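Local coordinates for SsfS6 (Streptomyces sp. SF2575, PDB 4FZR), which belongs to the GT-B clan, is related to erythromycin biosynthesis protein CIII and is built from two Rossmann-like domains, at residues A[151-155]-A[310-314]; A[317-322]-A[375-379]. The contacts are given in a common frame with arbitrary orientation. Residue numbers count along the deposited sequence, not the author numbering.

Contact 1. Residues A[151-155]-A[310-314]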
ATOM      1  N   SER A 151     -14.053  -7.452  11.096  1.00 20.85           N
ATOM      2  CA  SER A 151     -13.658  -7.300  12.488  1.00 33.11           C
ATOM      3  C   SER A 151     -12.167  -6.999  12.559  1.00 31.87           C
ATOM      4  O   SER A 151     -11.365  -7.644  11.887  1.00 37.91           O
ATOM      5  CB  SER A 151     -13.962  -8.572  13.280  1.00 20.52           C
ATOM      6  OG  SER A 151     -13.259  -8.578  14.508  1.00 41.21           O
ATOM      7  N   ILE A 152     -11.802  -6.019  13.376  1.00 30.09           N
ATOM      8  CA  ILE A 152     -10.406  -5.645  13.544  1.00 28.66           C
ATOM      9  C   ILE A 152      -9.972  -5.948  14.978  1.00 33.92           C
ATOM     10  O   ILE A 152      -8.984  -5.403  15.469  1.00 31.92           O
ATOM     11  CB  ILE A 152     -10.186  -4.151  13.217  1.00 36.48           C
ATOM     12  CG1 ILE A 152     -11.082  -3.277  14.096  1.00 25.52           C
ATOM     13  CG2 ILE A 152     -10.480  -3.879  11.739  1.00 24.56           C
ATOM     14  CD1 ILE A 152     -10.703  -1.822  14.095  1.00 28.77           C
ATOM     15  N   ARG A 153     -10.715  -6.840  15.630  1.00 32.26           N
ATOM     16  CA  ARG A 153     -10.514  -7.155  17.041  1.00 33.38           C
ATOM     17  C   ARG A 153     -10.562  -8.660  17.260  1.00 36.90           C
ATOM     18  O   ARG A 153     -11.220  -9.384  16.508  1.00 33.11           O
ATOM     19  CB  ARG A 153     -11.608  -6.493  17.882  1.00 32.43           C
ATOM     20  CG  ARG A 153     -11.666  -4.985  17.725  1.00 34.80           C
ATOM     21  CD  ARG A 153     -12.900  -4.370  18.372  1.00 36.25           C
ATOM     22  NE  ARG A 153     -12.928  -2.921  18.184  1.00 37.15           N
ATOM     23  CZ  ARG A 153     -13.341  -2.319  17.071  1.00 41.74           C
ATOM     24  NH1 ARG A 153     -13.766  -3.037  16.041  1.00 45.82           N
ATOM     25  NH2 ARG A 153     -13.329  -0.995  16.984  1.00 33.89           N
ATOM     26  N   LEU A 154      -9.867  -9.132  18.289  1.00 38.31           N
ATOM     27  CA  LEU A 154      -9.962 -10.531  18.681  1.00 38.05           C
ATOM     28  C   LEU A 154     -11.387 -10.820  19.116  1.00 27.45           C
ATOM     29  O   LEU A 154     -11.959 -11.853  18.769  1.00 34.82           O
ATOM     30  CB  LEU A 154      -9.010 -10.840  19.833  1.00 35.59           C
ATOM     31  CG  LEU A 154      -7.568 -11.222  19.500  1.00 40.95           C
ATOM     32  CD1 LEU A 154      -6.818 -11.537  20.783  1.00 48.15           C
ATOM     33  CD2 LEU A 154      -7.519 -12.411  18.557  1.00 31.03           C
ATOM     34  N   ALA A 155     -11.954  -9.893  19.879  1.00 37.54           N
ATOM     35  CA  ALA A 155     -13.316 -10.036  20.372  1.00 43.96           C
ATOM     36  C   ALA A 155     -14.050  -8.706  20.274  1.00 42.82           C
ATOM     37  O   ALA A 155     -13.582  -7.681  20.772  1.00 43.98           O
ATOM     38  CB  ALA A 155     -13.308 -10.534  21.803  1.00 42.66           C
ATOM     39  N   HIS A 310      -5.749  -3.354  19.778  1.00 36.77           N
ATOM     40  CA  HIS A 310      -6.238  -4.452  18.947  1.00 34.57           C
ATOM     41  C   HIS A 310      -5.223  -4.874  17.888  1.00 30.56           C
ATOM     42  O   HIS A 310      -5.021  -6.067  17.653  1.00 32.63           O
ATOM     43  CB  HIS A 310      -7.553  -4.063  18.271  1.00 33.67           C
ATOM     44  CG  HIS A 310      -8.701  -3.921  19.221  1.00 41.79           C
ATOM     45  ND1 HIS A 310      -9.168  -4.971  19.982  1.00 50.06           N
ATOM     46  CD2 HIS A 310      -9.479  -2.857  19.527  1.00 45.72           C
ATOM     47  CE1 HIS A 310     -10.185  -4.558  20.719  1.00 39.62           C
ATOM     48  NE2 HIS A 310     -10.394  -3.279  20.462  1.00 52.12           N
ATOM     49  N   GLY A 311      -4.588  -3.895  17.255  1.00 25.93           N
ATOM     50  CA  GLY A 311      -3.654  -4.165  16.178  1.00 24.08           C
ATOM     51  C   GLY A 311      -2.365  -4.778  16.688  1.00 28.43           C
ATOM     52  O   GLY A 311      -1.838  -5.728  16.108  1.00 26.23           O
ATOM     53  N   THR A 312      -1.851  -4.227  17.781  1.00 26.62           N
ATOM     54  CA  THR A 312      -0.630  -4.734  18.392  1.00 29.46           C
ATOM     55  C   THR A 312      -0.816  -6.177  18.861  1.00 26.94           C
ATOM     56  O   THR A 312       0.064  -7.018  18.680  1.00 25.97           O
ATOM     57  CB  THR A 312      -0.212  -3.869  19.591  1.00 37.88           C
ATOM     58  OG1 THR A 312      -0.195  -2.486  19.210  1.00 43.66           O
ATOM     59  CG2 THR A 312       1.167  -4.268  20.083  1.00 37.66           C
ATOM     60  N   THR A 313      -1.970  -6.458  19.459  1.00 25.56           N
ATOM     61  CA  THR A 313      -2.276  -7.799  19.939  1.00 26.05           C
ATOM     62  C   THR A 313      -2.249  -8.795  18.791  1.00 24.05           C
ATOM     63  O   THR A 313      -1.544  -9.804  18.847  1.00 23.86           O
ATOM     64  CB  THR A 313      -3.665  -7.855  20.590  1.00 29.68           C
ATOM     65  OG1 THR A 313      -3.668  -7.065  21.784  1.00 23.66           O
ATOM     66  CG2 THR A 313      -4.042  -9.291  20.935  1.00 27.67           C
ATOM     67  N   LEU A 314      -3.019  -8.505  17.749  1.00 24.12           N
ATOM     68  CA  LEU A 314      -3.113  -9.396  16.599  1.00 18.14           C
ATOM     69  C   LEU A 314      -1.778  -9.515  15.872  1.00 19.66           C
ATOM     70  O   LEU A 314      -1.462 -10.570  15.322  1.00 23.64           O
ATOM     71  CB  LEU A 314      -4.215  -8.923  15.650  1.00 18.30           C
ATOM     72  CG  LEU A 314      -5.622  -9.198  16.182  1.00 19.40           C
ATOM     73  CD1 LEU A 314      -6.626  -8.250  15.564  1.00 19.93           C
ATOM     74  CD2 LEU A 314      -6.016 -10.640  15.908  1.00 21.94           C
TER
HETATM   75  O   HOH W   1      -7.729  -7.374  19.567  1.00 42.40           O

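Contact 2. Residues A[317-322]-A[375-379]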
ATOM      1  N   LEU A 317       0.301 -11.954  18.014  1.00 17.68           N
ATOM      2  CA  LEU A 317      -0.260 -13.283  17.801  1.00 21.85           C
ATOM      3  C   LEU A 317       0.196 -13.870  16.467  1.00 23.32           C
ATOM      4  O   LEU A 317       0.671 -15.005  16.416  1.00 21.16           O
ATOM      5  CB  LEU A 317      -1.794 -13.247  17.859  1.00 17.89           C
ATOM      6  CG  LEU A 317      -2.464 -13.343  19.234  1.00 27.50           C
ATOM      7  CD1 LEU A 317      -3.977 -13.431  19.081  1.00 27.78           C
ATOM      8  CD2 LEU A 317      -1.937 -14.537  20.011  1.00 19.98           C
ATOM      9  N   SER A 318       0.062 -13.100  15.391  1.00 23.15           N
ATOM     10  CA  SER A 318       0.364 -13.612  14.056  1.00 23.58           C
ATOM     11  C   SER A 318       1.855 -13.878  13.869  1.00 16.56           C
ATOM     12  O   SER A 318       2.255 -14.657  13.004  1.00 19.97           O
ATOM     13  CB  SER A 318      -0.155 -12.654  12.977  1.00 25.77           C
ATOM     14  OG  SER A 318       0.819 -11.700  12.581  1.00 28.30           O
ATOM     15  N   GLU A 319       2.675 -13.230  14.689  1.00 18.42           N
ATOM     16  CA  GLU A 319       4.117 -13.437  14.645  1.00 27.70           C
ATOM     17  C   GLU A 319       4.604 -14.396  15.738  1.00 30.16           C
ATOM     18  O   GLU A 319       5.803 -14.643  15.863  1.00 35.70           O
ATOM     19  CB  GLU A 319       4.850 -12.094  14.739  1.00 37.85           C
ATOM     20  CG  GLU A 319       4.969 -11.371  13.402  1.00 40.36           C
ATOM     21  CD  GLU A 319       5.829 -12.127  12.407  1.00 48.88           C
ATOM     22  OE1 GLU A 319       6.608 -13.004  12.839  1.00 60.00           O
ATOM     23  OE2 GLU A 319       5.724 -11.848  11.194  1.00 56.43           O
ATOM     24  N   GLY A 320       3.672 -14.940  16.519  1.00 25.00           N
ATOM     25  CA  GLY A 320       4.001 -15.941  17.519  1.00 27.15           C
ATOM     26  C   GLY A 320       4.937 -15.432  18.599  1.00 26.54           C
ATOM     27  O   GLY A 320       5.883 -16.119  18.987  1.00 25.06           O
ATOM     28  N   VAL A 321       4.666 -14.228  19.090  1.00 23.18           N
ATOM     29  CA  VAL A 321       5.480 -13.624  20.141  1.00 25.00           C
ATOM     30  C   VAL A 321       4.623 -13.393  21.390  1.00 34.07           C
ATOM     31  O   VAL A 321       3.610 -12.687  21.325  1.00 24.93           O
ATOM     32  CB  VAL A 321       6.102 -12.285  19.674  1.00 27.30           C
ATOM     33  CG1 VAL A 321       6.931 -11.659  20.789  1.00 30.88           C
ATOM     34  CG2 VAL A 321       6.956 -12.499  18.429  1.00 29.58           C
ATOM     35  N   PRO A 322       5.019 -13.994  22.530  1.00 21.41           N
ATOM     36  CA  PRO A 322       4.254 -13.835  23.777  1.00 35.13           C
ATOM     37  C   PRO A 322       4.141 -12.374  24.209  1.00 30.57           C
ATOM     38  O   PRO A 322       5.077 -11.598  24.006  1.00 28.22           O
ATOM     39  CB  PRO A 322       5.055 -14.654  24.802  1.00 29.82           C
ATOM     40  CG  PRO A 322       6.406 -14.833  24.200  1.00 27.45           C
ATOM     41  CD  PRO A 322       6.203 -14.851  22.717  1.00 24.00           C
ATOM     42  N   ALA A 375       1.910 -18.970  21.880  1.00 28.75           N
ATOM     43  CA  ALA A 375       1.926 -17.871  20.919  1.00 33.62           C
ATOM     44  C   ALA A 375       2.187 -18.399  19.513  1.00 28.08           C
ATOM     45  O   ALA A 375       1.517 -18.007  18.558  1.00 25.40           O
ATOM     46  CB  ALA A 375       2.986 -16.849  21.303  1.00 28.43           C
ATOM     47  N   ARG A 376       3.165 -19.293  19.399  1.00 27.00           N
ATOM     48  CA  ARG A 376       3.527 -19.878  18.114  1.00 26.68           C
ATOM     49  C   ARG A 376       2.436 -20.813  17.606  1.00 28.90           C
ATOM     50  O   ARG A 376       2.208 -20.910  16.402  1.00 32.69           O
ATOM     51  CB  ARG A 376       4.849 -20.638  18.223  1.00 26.44           C
ATOM     52  CG  ARG A 376       6.050 -19.760  18.519  1.00 27.21           C
ATOM     53  CD  ARG A 376       7.327 -20.579  18.527  1.00 29.76           C
ATOM     54  NE  ARG A 376       8.516 -19.748  18.687  1.00 29.99           N
ATOM     55  CZ  ARG A 376       9.752 -20.225  18.779  1.00 39.68           C
ATOM     56  NH1 ARG A 376       9.969 -21.534  18.729  1.00 35.20           N
ATOM     57  NH2 ARG A 376      10.776 -19.395  18.922  1.00 47.05           N
ATOM     58  N   ARG A 377       1.767 -21.506  18.525  1.00 32.58           N
ATOM     59  CA  ARG A 377       0.651 -22.372  18.156  1.00 33.34           C
ATOM     60  C   ARG A 377      -0.456 -21.553  17.502  1.00 22.92           C
ATOM     61  O   ARG A 377      -1.010 -21.948  16.476  1.00 26.56           O
ATOM     62  CB  ARG A 377       0.097 -23.112  19.378  1.00 27.43           C
ATOM     63  CG  ARG A 377      -1.198 -23.869  19.095  1.00 31.99           C
ATOM     64  CD  ARG A 377      -1.725 -24.609  20.318  1.00 36.04           C
ATOM     65  NE  ARG A 377      -1.970 -23.713  21.445  1.00 31.86           N
ATOM     66  CZ  ARG A 377      -3.014 -22.893  21.545  1.00 30.84           C
ATOM     67  NH1 ARG A 377      -3.926 -22.832  20.584  1.00 34.05           N
ATOM     68  NH2 ARG A 377      -3.146 -22.120  22.612  1.00 28.14           N
ATOM     69  N   LEU A 378      -0.769 -20.409  18.105  1.00 22.85           N
ATOM     70  CA  LEU A 378      -1.823 -19.530  17.609  1.00 23.20           C
ATOM     71  C   LEU A 378      -1.432 -18.886  16.284  1.00 23.57           C
ATOM     72  O   LEU A 378      -2.250 -18.791  15.366  1.00 16.66           O
ATOM     73  CB  LEU A 378      -2.132 -18.447  18.642  1.00 21.10           C
ATOM     74  CG  LEU A 378      -2.874 -18.934  19.885  1.00 21.21           C
ATOM     75  CD1 LEU A 378      -2.913 -17.849  20.943  1.00 25.04           C
ATOM     76  CD2 LEU A 378      -4.284 -19.378  19.520  1.00 22.27           C
ATOM     77  N   ALA A 379      -0.184 -18.440  16.188  1.00 18.16           N
ATOM     78  CA  ALA A 379       0.336 -17.896  14.937  1.00 24.47           C
ATOM     79  C   ALA A 379       0.167 -18.926  13.828  1.00 24.15           C
ATOM     80  O   ALA A 379      -0.324 -18.614  12.743  1.00 25.35           O
ATOM     81  CB  ALA A 379       1.805 -17.513  15.083  1.00 23.62           C
TER

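Contact 1. Residues A[151-155]-A[310-314]
His310 opens helix 310-318 and meets the loop 151-155 first. Its CA lies 5.4 Å from Arg153 CA, the closest CA pair of the two segments. The imidazole lies against the aliphatic part of Arg153 in a CH-pi contact. Arg153 CG sits 3.2 Å from the ring centroid, 5° off the ring normal, so it is over the face. His310 CB also comes within 3.4 Å of Ile152 O. A water bridges the segments: it accepts from Leu154 N at 3.0 Å and lies 2.8 Å from His310 ND1. The charged end of Arg153 is held elsewhere, by salt bridges to Glu130 and Glu331. The loop follows strand 147-150 of the N-terminal sheet, while the helix follows strand 303-306 of the C-terminal sheet. The contact therefore crosses the interface between the two domains of a GT-B fold. Within the loop, Ser151 OG accepts from Arg153 N at 3.3 Å, an ST turn. One turn along the helix, Thr313 CG2 packs on Leu154 CD1 at 3.6 Å, while Thr313 OG1 bonds back to the carbonyl of Gly309. Leu314 follows, its N bonded to His310 O at 3.2 Å. Leu314 CD2 touches Leu154 CD2 at 3.5 Å, and Leu314 CD1 lies 3.7 Å from Ile152 O.

Contact 2. Residues A[317-322]-A[375-379]
No hydrogen bond joins segments 317-322 and 375-379; close backbone packing and apolar contacts do the work. The backbone comes nearest at Gly320, whose CA is 4.0 Å from Arg376 CA. Gly320 has positive phi and ends helix 310-318 in a Schellman motif. One of its bonds runs from Gly320 N to Leu317 O at 3.0 Å. Gly320 CA makes a CA-H...O contact with Ala375 O at 3.4 Å. That carbonyl also accepts from Ala379 N at 2.9 Å within its own helix. An ideal CB on Gly320 would lie only 3.2 Å from Arg376 CA and 3.3 Å from Ala379 CB, so the glycine suits both the turn and the tight packing.

Small side chains let the helix come this close. Ala379 CB reaches Leu317 O at 3.1 Å and Gly320 N at 3.5 Å, filling the space against the helix end. Ala375 CB packs 4.0 Å from Pro322 CD. Larger apolar groups meet deeper in, where Leu317 CD2 touches Leu378 CD1 at 3.6 Å. At the surface, Arg376 CG lies 3.7 Å from Gly320 O.

Helix 370-382 thus covers the turn between helix 310-318 and strand 323-325 of the C-terminal parallel sheet. Met382 of that helix adds to the packing on Leu317, and Tyr371 and Val372 to that on Pro322.

In the fold
Helix 310-318 is common to both contacts, whose centres are about 13 Å apart. Contact 1 uses the start of the helix and contact 2 its end. The first joins the two domains, whereas the second lies wholly within the C-terminal one. They touch directly where Leu154 CD2 packs on Leu317 CD1 at 3.7 Å. Leu317 thus meets loop 151-155 of the N-terminal domain as well as helix 370-382, which makes the apolar packing continuous from the domain interface to that helix. Contact 1 is central, about 5 Å between its centre and that of the chain. The centre of contact 2 lies about 17 Å from the chain centre.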